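Local coordinates for protein halocarboxylic acid dehalogenase DehI (Pseudomonas putida, PDB 3BJX) that probably hydrolyses the carbon-halogen bond of halogenated carboxylic acids, releasing the halide, as a Group I haloacid dehalogenase, at residues P99-R104 / E296-A301; E221-V226 / I292-C297. All blocks are in the same frame, centred on the assembly; numbering follows the deposited sequence.

Contact 1 of 2, residues P99-R104 / E296-A301; sequences PNLKER and ECLDGA
Asp299 OD1, facing Lys102 across the contact, is gripped by a salt bridge from Arg119 and by water 1, which donates to OD1 from 2.9 Å. The other oxygen, OD2, is bonded to Tyr123 OH, so both ends of the carboxylate are held and its rotation is fixed. Lys102 NZ stays 4.2 Å from Asp299 OD1, beyond salt-bridge range; water 1 lies beside both, although its spacing from NZ is too short to be trusted. The lysine chain leaves with CG anti to the backbone N (chi1 -179°), bends over its last two torsions, passes Leu298 with CE 3.7 Å from Leu298 O and meets the aspartate at about a right angle. With Arg119 also near NZ, the carboxylate would be expected to offset two positive charges.

In this all-alpha protein the contact sets the start of the short helix 101-107 against the last turn of the long helix 267-299. Leu101 N, an amide of the opening turn, donates to Cys297 O at 3.0 Å, coming from above the carbonyl plane, 45° out of it. The same short helix is N-capped by Asn100, whose OD1 accepts from Glu103 N at 2.8 Å. Gly300 is the first residue beyond the long helix, with a positive phi of 98°; a side chain there would be jammed against the preceding carbonyl oxygen.

Apolar groups pack around the backbone bond. Cys297 SG touches the ring of Pro99, 3.6 Å from its CG, and Cys297 CB lies against Leu101 CB. Leu298 reaches in by its CD1 methyl alone, which rests against the backbone of Lys102, 3.5 Å from Lys102 N, and also against Lys102 CB. Leu298 also touches Ile115 and Arg119 of helix 112-143.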
loop_
_atom_site.group_PDB
_atom_site.type_symbol
_atom_site.label_atom_id
_atom_site.label_comp_id
_atom_site.label_asym_id
_atom_site.label_seq_id
_atom_site.Cartn_x
_atom_site.Cartn_y
_atom_site.Cartn_z
ATOM N N PRO A 99 -4.740 -4.455 -29.448
ATOM C CA PRO A 99 -5.486 -3.434 -30.200
ATOM C C PRO A 99 -4.531 -2.543 -30.991
ATOM O O PRO A 99 -3.559 -2.060 -30.431
ATOM C CB PRO A 99 -6.153 -2.574 -29.093
ATOM C CG PRO A 99 -5.610 -3.081 -27.759
ATOM C CD PRO A 99 -5.109 -4.482 -28.020
ATOM N N ASN A 100 -4.785 -2.322 -32.276
ATOM C CA ASN A 100 -4.013 -1.311 -33.000
ATOM C C ASN A 100 -4.532 0.080 -32.623
ATOM O O ASN A 100 -5.480 0.587 -33.226
ATOM C CB ASN A 100 -4.026 -1.561 -34.515
ATOM C CG ASN A 100 -3.257 -0.501 -35.299
ATOM O OD1 ASN A 100 -3.543 0.694 -35.196
ATOM N ND2 ASN A 100 -2.287 -0.933 -36.094
ATOM N N LEU A 101 -3.911 0.676 -31.608
ATOM C CA LEU A 101 -4.363 1.951 -31.014
ATOM C C LEU A 101 -4.299 3.181 -31.942
ATOM O O LEU A 101 -5.130 4.079 -31.840
ATOM C CB LEU A 101 -3.615 2.239 -29.704
ATOM C CG LEU A 101 -4.060 3.420 -28.841
ATOM C CD1 LEU A 101 -5.587 3.439 -28.584
ATOM C CD2 LEU A 101 -3.294 3.393 -27.529
ATOM N N LYS A 102 -3.316 3.210 -32.831
ATOM C CA LYS A 102 -3.191 4.277 -33.810
ATOM C C LYS A 102 -4.392 4.330 -34.765
ATOM O O LYS A 102 -5.029 5.367 -34.884
ATOM C CB LYS A 102 -1.882 4.103 -34.564
ATOM C CG LYS A 102 -1.597 5.151 -35.609
ATOM C CD LYS A 102 -0.299 4.823 -36.354
ATOM C CE LYS A 102 0.743 4.199 -35.409
ATOM N NZ LYS A 102 2.088 4.785 -35.636
ATOM N N GLU A 103 -4.702 3.215 -35.432
ATOM C CA GLU A 103 -5.915 3.105 -36.277
ATOM C C GLU A 103 -7.213 3.427 -35.509
ATOM O O GLU A 103 -8.150 3.999 -36.067
ATOM C CB GLU A 103 -6.027 1.712 -36.923
ATOM C CG GLU A 103 -4.993 1.373 -38.028
ATOM C CD GLU A 103 -4.984 2.365 -39.217
ATOM O OE1 GLU A 103 -6.039 2.975 -39.561
ATOM O OE2 GLU A 103 -3.895 2.527 -39.820
ATOM N N ARG A 104 -7.254 3.044 -34.232
ATOM C CA ARG A 104 -8.350 3.387 -33.326
ATOM C C ARG A 104 -8.506 4.882 -33.122
ATOM O O ARG A 104 -9.625 5.394 -33.063
ATOM C CB ARG A 104 -8.155 2.687 -31.963
ATOM C CG ARG A 104 -9.190 3.071 -30.890
ATOM C CD ARG A 104 -10.596 2.637 -31.311
ATOM N NE ARG A 104 -11.676 3.116 -30.442
ATOM C CZ ARG A 104 -12.452 4.167 -30.690
ATOM N NH1 ARG A 104 -12.274 4.891 -31.787
ATOM N NH2 ARG A 104 -13.421 4.501 -29.827
ATOM N N GLU A 296 2.661 0.482 -26.088
ATOM C CA GLU A 296 2.885 -0.716 -26.884
ATOM C C GLU A 296 1.757 -0.944 -27.901
ATOM O O GLU A 296 2.000 -1.396 -29.019
ATOM C CB GLU A 296 3.038 -1.928 -25.966
ATOM C CG GLU A 296 3.498 -3.199 -26.666
ATOM C CD GLU A 296 3.403 -4.441 -25.795
ATOM O OE1 GLU A 296 3.310 -4.347 -24.541
ATOM O OE2 GLU A 296 3.410 -5.536 -26.384
ATOM N N CYS A 297 0.525 -0.648 -27.499
ATOM C CA CYS A 297 -0.624 -0.770 -28.378
ATOM C C CYS A 297 -0.539 0.250 -29.478
ATOM O O CYS A 297 -1.127 0.056 -30.534
ATOM C CB CYS A 297 -1.921 -0.550 -27.615
ATOM S SG CYS A 297 -2.422 -1.914 -26.553
ATOM N N LEU A 298 0.202 1.335 -29.231
ATOM C CA LEU A 298 0.370 2.399 -30.213
ATOM C C LEU A 298 1.543 2.151 -31.165
ATOM O O LEU A 298 1.362 2.211 -32.381
ATOM C CB LEU A 298 0.519 3.763 -29.533
ATOM C CG LEU A 298 0.420 4.985 -30.464
ATOM C CD1 LEU A 298 -0.994 5.143 -31.004
ATOM C CD2 LEU A 298 0.893 6.281 -29.781
ATOM N N ASP A 299 2.722 1.875 -30.601
ATOM C CA ASP A 299 3.981 1.844 -31.351
ATOM C C ASP A 299 4.688 0.482 -31.373
ATOM O O ASP A 299 5.673 0.320 -32.096
ATOM C CB ASP A 299 4.977 2.842 -30.753
ATOM C CG ASP A 299 4.563 4.285 -30.918
ATOM O OD1 ASP A 299 3.701 4.631 -31.764
ATOM O OD2 ASP A 299 5.132 5.098 -30.175
ATOM N N GLY A 300 4.243 -0.468 -30.549
ATOM C CA GLY A 300 4.919 -1.757 -30.448
ATOM C C GLY A 300 5.884 -1.892 -29.278
ATOM O O GLY A 300 6.122 -0.938 -28.530
ATOM N N ALA A 301 6.452 -3.087 -29.142
ATOM C CA ALA A 301 7.166 -3.483 -27.935
ATOM C C ALA A 301 8.531 -2.861 -27.789
ATOM O O ALA A 301 9.009 -2.686 -26.672
ATOM C CB ALA A 301 7.275 -4.994 -27.862
HETATM O O HOH W 1 3.813 3.573 -34.449
#

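Contact 2 of 2, residues E221-V226 / I292-C297; sequences EVLAPV and IHITEC
Residues 221-223 of helix 212-223 come up to helix 267-299 with Val222 CA and Ile294 CA 6.6 Å apart, and no hydrogen bond joins the two segments. This is helix packing within an all-alpha fold, extended by Val226 from the loop that follows; every residue that touches is buried. A wider pi-type turn spans 221-223, and the chain then bends back through Pro225, bringing Val226 to the same surface as Val222.

Val222 points at the long helix and touches it through CG1, the methyl anti to its backbone N (chi1 -176°). That one methyl lies 3.8 Å from Ile294 CG1, the two side chains crossing at about a right angle, and also meets Cys297. Leu223 works with its isobutyl end: CG and both methyls gather round Ile294 CD1, with Leu223 CG 3.9 Å from that atom, while CD2 also reaches Ile294 CG1. With an alanine here CG and both methyls are gone, which would probably open a gap beside Ile294 CD1 and leave the end of the isoleucine less firmly held. Leu122 of helix 112-143 and Leu101 of helix 101-107 also touch Ile294, so its side chain joins several helices.

His293 and Val226 approach from opposite directions. The imidazole, swung out with CG anti to its backbone N (chi1 -165°), presents CD2 and NE2 to the two methyls of Val226; Val226 CG1 and Val222 CG1 come at the ring obliquely. Val226 CG2 is 3.7 Å from His293 CD2, and Val226 CG1 is 3.7 Å from His293 NE2. One turn further along the helix, Cys297 SG, whose other contact here is Val222 CG1, sits over one face of the His293 ring, 4.0 Å above its plane and displaced toward the rim.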
loop_
_atom_site.group_PDB
_atom_site.type_symbol
_atom_site.label_atom_id
_atom_site.label_comp_id
_atom_site.label_asym_id
_atom_site.label_seq_id
_atom_site.Cartn_x
_atom_site.Cartn_y
_atom_site.Cartn_z
ATOM N N GLU A 221 -11.013 0.818 -23.263
ATOM C CA GLU A 221 -10.765 -0.090 -24.366
ATOM C C GLU A 221 -9.375 -0.709 -24.321
ATOM O O GLU A 221 -9.169 -1.841 -24.815
ATOM C CB GLU A 221 -10.973 0.627 -25.710
ATOM C CG GLU A 221 -12.208 1.528 -25.776
ATOM C CD GLU A 221 -12.385 2.170 -27.149
ATOM O OE1 GLU A 221 -11.802 1.637 -28.125
ATOM O OE2 GLU A 221 -13.096 3.200 -27.264
ATOM N N VAL A 222 -8.417 0.029 -23.762
ATOM C CA VAL A 222 -7.043 -0.462 -23.657
ATOM C C VAL A 222 -6.765 -1.016 -22.249
ATOM O O VAL A 222 -6.323 -2.142 -22.111
ATOM C CB VAL A 222 -5.955 0.611 -24.108
ATOM C CG1 VAL A 222 -4.531 0.026 -24.079
ATOM C CG2 VAL A 222 -6.254 1.168 -25.504
ATOM N N LEU A 223 -7.037 -0.243 -21.209
ATOM C CA LEU A 223 -6.645 -0.657 -19.862
ATOM C C LEU A 223 -7.661 -1.548 -19.153
ATOM O O LEU A 223 -7.279 -2.361 -18.296
ATOM C CB LEU A 223 -6.310 0.552 -18.993
ATOM C CG LEU A 223 -5.086 1.406 -19.356
ATOM C CD1 LEU A 223 -4.863 2.486 -18.291
ATOM C CD2 LEU A 223 -3.827 0.545 -19.525
ATOM N N ALA A 224 -8.947 -1.413 -19.504
ATOM C CA ALA A 224 -9.985 -2.192 -18.800
ATOM C C ALA A 224 -9.778 -3.722 -18.847
ATOM O O ALA A 224 -9.946 -4.388 -17.827
ATOM C CB ALA A 224 -11.406 -1.788 -19.242
ATOM N N PRO A 225 -9.407 -4.283 -20.021
ATOM C CA PRO A 225 -9.194 -5.728 -20.011
ATOM C C PRO A 225 -7.892 -6.202 -19.376
ATOM O O PRO A 225 -7.720 -7.412 -19.202
ATOM C CB PRO A 225 -9.209 -6.089 -21.510
ATOM C CG PRO A 225 -8.725 -4.881 -22.190
ATOM C CD PRO A 225 -9.238 -3.719 -21.381
ATOM N N VAL A 226 -6.974 -5.282 -19.059
ATOM C CA VAL A 226 -5.660 -5.686 -18.548
ATOM C C VAL A 226 -5.389 -5.331 -17.097
ATOM O O VAL A 226 -4.798 -6.138 -16.374
ATOM C CB VAL A 226 -4.474 -5.195 -19.423
ATOM C CG1 VAL A 226 -4.509 -5.860 -20.760
ATOM C CG2 VAL A 226 -4.484 -3.677 -19.577
ATOM N N ILE A 292 3.116 2.022 -20.331
ATOM C CA ILE A 292 3.905 1.268 -21.283
ATOM C C ILE A 292 2.997 0.357 -22.103
ATOM O O ILE A 292 3.208 0.209 -23.301
ATOM C CB ILE A 292 5.073 0.480 -20.599
ATOM C CG1 ILE A 292 6.216 1.444 -20.268
ATOM C CG2 ILE A 292 5.593 -0.664 -21.495
ATOM C CD1 ILE A 292 7.325 0.826 -19.533
ATOM N N HIS A 293 1.977 -0.236 -21.466
ATOM C CA HIS A 293 0.974 -0.992 -22.217
ATOM C C HIS A 293 0.272 -0.196 -23.292
ATOM O O HIS A 293 0.194 -0.647 -24.421
ATOM C CB HIS A 293 -0.074 -1.658 -21.334
ATOM C CG HIS A 293 -0.865 -2.700 -22.063
ATOM N ND1 HIS A 293 -0.277 -3.811 -22.633
ATOM C CD2 HIS A 293 -2.189 -2.786 -22.343
ATOM C CE1 HIS A 293 -1.210 -4.542 -23.217
ATOM N NE2 HIS A 293 -2.375 -3.940 -23.060
ATOM N N ILE A 294 -0.235 0.982 -22.952
ATOM C CA ILE A 294 -0.844 1.870 -23.947
ATOM C C ILE A 294 0.153 2.208 -25.065
ATOM O O ILE A 294 -0.171 2.127 -26.237
ATOM C CB ILE A 294 -1.357 3.165 -23.264
ATOM C CG1 ILE A 294 -2.601 2.871 -22.416
ATOM C CG2 ILE A 294 -1.637 4.271 -24.278
ATOM C CD1 ILE A 294 -2.901 3.925 -21.326
ATOM N N THR A 295 1.372 2.581 -24.688
ATOM C CA THR A 295 2.444 2.854 -25.652
ATOM C C THR A 295 2.687 1.705 -26.613
ATOM O O THR A 295 2.877 1.929 -27.811
ATOM C CB THR A 295 3.745 3.225 -24.943
ATOM O OG1 THR A 295 3.452 4.214 -23.944
ATOM C CG2 THR A 295 4.759 3.804 -25.917
ATOM N N GLU A 296 2.661 0.482 -26.088
ATOM C CA GLU A 296 2.885 -0.716 -26.884
ATOM C C GLU A 296 1.757 -0.944 -27.901
ATOM O O GLU A 296 2.000 -1.396 -29.019
ATOM C CB GLU A 296 3.038 -1.928 -25.966
ATOM C CG GLU A 296 3.498 -3.199 -26.666
ATOM C CD GLU A 296 3.403 -4.441 -25.795
ATOM O OE1 GLU A 296 3.310 -4.347 -24.541
ATOM O OE2 GLU A 296 3.410 -5.536 -26.384
ATOM N N CYS A 297 0.525 -0.648 -27.499
ATOM C CA CYS A 297 -0.624 -0.770 -28.378
ATOM C C CYS A 297 -0.539 0.250 -29.478
ATOM O O CYS A 297 -1.127 0.056 -30.534
ATOM C CB CYS A 297 -1.921 -0.550 -27.615
ATOM S SG CYS A 297 -2.422 -1.914 -26.553
#

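Contacts 1 and 2 meet on the final turns of helix 267-299, sharing Glu296 and Cys297, with centres 9 Å apart. Helices 101-107 and 212-223 pack against one another as well as against the long helix. Leu101 packs into both contacts: its CD1 lies 3.9 Å from Val222 CG2 and its CD2 3.6 Å from the backbone atom Ile294 O. A salt bridge between Arg104 NE and Glu221 OE1, 2.8 Å long, ties the two shorter helices directly. Contact 2 is the deeper, its centre about 17 Å from the centre of the chain against about 22 Å for contact 1, where Lys102 and Asp299 are partly exposed and Pro99 and Asn100 more so.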